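Local coordinates for protein intracellular serine protease (Bacillus licheniformis, PDB 4ZOQ) that probably acts as a subtilisin-like serine endopeptidase that processes lanthipeptide precursors, this chain being its N-terminal prodomain, at residues K39-S42 and K43-T47. Numbering follows the deposited sequence.
Sequences KDKS and KLLDT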
loop_
_atom_site.group_PDB
_atom_site.type_symbol
_atom_site.label_atom_id
_atom_site.label_comp_id
_atom_site.label_asym_id
_atom_site.label_seq_id
_atom_site.Cartn_x
_atom_site.Cartn_y
_atom_site.Cartn_z
ATOM N N LYS A 39 13.508 -16.359 -19.056
ATOM C CA LYS A 39 13.229 -17.172 -20.238
ATOM C C LYS A 39 13.240 -18.667 -19.924
ATOM O O LYS A 39 12.731 -19.456 -20.714
ATOM C CB LYS A 39 14.188 -16.856 -21.387
ATOM C CG LYS A 39 13.938 -15.495 -22.019
ATOM C CD LYS A 39 12.435 -15.354 -22.287
ATOM C CE LYS A 39 12.105 -14.375 -23.400
ATOM N NZ LYS A 39 10.858 -14.805 -24.123
ATOM N N ASP A 40 13.818 -19.059 -18.786
ATOM C CA ASP A 40 13.855 -20.479 -18.433
ATOM C C ASP A 40 12.608 -20.954 -17.663
ATOM O O ASP A 40 12.627 -22.020 -17.048
ATOM C CB ASP A 40 15.115 -20.816 -17.629
ATOM C CG ASP A 40 16.394 -20.483 -18.378
ATOM O OD1 ASP A 40 16.348 -20.415 -19.628
ATOM O OD2 ASP A 40 17.453 -20.330 -17.725
ATOM N N LYS A 41 11.511 -20.212 -17.766
ATOM C CA LYS A 41 10.275 -20.593 -17.104
ATOM C C LYS A 41 9.765 -21.922 -17.675
ATOM O O LYS A 41 9.303 -22.807 -16.944
ATOM C CB LYS A 41 9.231 -19.497 -17.262
ATOM C CG LYS A 41 7.803 -19.892 -16.916
ATOM C CD LYS A 41 6.825 -18.989 -17.649
ATOM C CE LYS A 41 5.372 -19.293 -17.318
ATOM N NZ LYS A 41 4.719 -20.236 -18.264
ATOM N N SER A 42 9.838 -22.034 -19.000
ATOM C CA SER A 42 9.456 -23.246 -19.733
ATOM C C SER A 42 10.228 -24.494 -19.306
ATOM O O SER A 42 9.652 -25.566 -19.252
ATOM C CB SER A 42 9.635 -23.019 -21.240
ATOM O OG SER A 42 10.961 -22.606 -21.524
ATOM N N LYS A 43 11.494 -24.358 -18.936
ATOM C CA LYS A 43 12.301 -25.540 -18.686
ATOM C C LYS A 43 12.044 -25.907 -17.236
ATOM O O LYS A 43 12.278 -27.040 -16.806
ATOM C CB LYS A 43 13.794 -25.237 -18.878
ATOM C CG LYS A 43 14.175 -24.842 -20.283
ATOM C CD LYS A 43 15.681 -24.699 -20.481
ATOM C CE LYS A 43 15.990 -24.495 -21.966
ATOM N NZ LYS A 43 17.441 -24.335 -22.263
ATOM N N LEU A 44 11.460 -24.951 -16.518
ATOM C CA LEU A 44 11.075 -25.136 -15.130
ATOM C C LEU A 44 9.782 -25.900 -15.011
ATOM O O LEU A 44 9.660 -26.800 -14.181
ATOM C CB LEU A 44 10.919 -23.764 -14.466
ATOM C CG LEU A 44 10.260 -23.672 -13.092
ATOM C CD1 LEU A 44 11.044 -24.380 -12.025
ATOM C CD2 LEU A 44 10.036 -22.228 -12.727
ATOM N N LEU A 45 8.837 -25.575 -15.884
ATOM C CA LEU A 45 7.521 -26.203 -15.865
ATOM C C LEU A 45 7.548 -27.614 -16.420
ATOM O O LEU A 45 6.625 -28.382 -16.169
ATOM C CB LEU A 45 6.509 -25.369 -16.646
ATOM C CG LEU A 45 6.175 -24.003 -16.068
ATOM C CD1 LEU A 45 5.289 -23.228 -17.012
ATOM C CD2 LEU A 45 5.486 -24.196 -14.727
ATOM N N ASP A 46 8.619 -27.963 -17.140
ATOM C CA ASP A 46 8.765 -29.316 -17.680
ATOM C C ASP A 46 9.450 -30.227 -16.694
ATOM O O ASP A 46 9.102 -31.392 -16.614
ATOM C CB ASP A 46 9.553 -29.312 -18.999
ATOM C CG ASP A 46 8.817 -28.614 -20.155
ATOM O OD1 ASP A 46 7.564 -28.441 -20.119
ATOM O OD2 ASP A 46 9.524 -28.237 -21.118
ATOM N N THR A 47 10.439 -29.724 -15.966
ATOM C CA THR A 47 11.006 -30.498 -14.873
ATOM C C THR A 47 9.958 -30.726 -13.759
ATOM O O THR A 47 9.934 -31.766 -13.104
ATOM C CB THR A 47 12.234 -29.817 -14.285
ATOM O OG1 THR A 47 13.194 -29.584 -15.323
ATOM C CG2 THR A 47 12.852 -30.695 -13.216
#
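Along 43-47, K43 comes first: its backbone N-H bonds back to D40 O at 3.2 Å, an i to i+3 bond made from above the carbonyl plane that closes the first turn of helix 41-49. D40 holds the N-cap position, yet its carboxylate makes no capping bond. D40 OD1 comes within 4.4 Å of K43 CD and stays 4.8 Å from K43 NZ, too far for a salt bridge, so any attraction between the opposite charges is probably weak. L44 N is held weakly by two carbonyls, those of D40 and K41, while its CB lies against K41 O. L45 N makes the straighter i to i+4 bond, to K41 O at 3.0 Å, in the carbonyl plane. One turn apart, the side chains of K41 and L45 slant across each other, and the lysine bends at its last torsion (chi4 -94°); K41 NZ only brushes L45 CD1 in van der Waals contact at 3.3 Å, with no bond between them. D46 N bonds weakly to S42 O, and its carboxylate OD2 lies 3.3 Å from that same oxygen, an acceptor pair that is probably mildly repulsive. At T47 the hydroxyl turns back along the helix (chi1 -56°) and OG1 donates to K43 O at 3.1 Å, nearly in line with the C=O bond. Within the prodomain, the buried L44 packs on V57 of strand 54-58 and on F76 and L80 of helix 70-80; T47 also meets that helix, whereas K41 and L45 rest on V57.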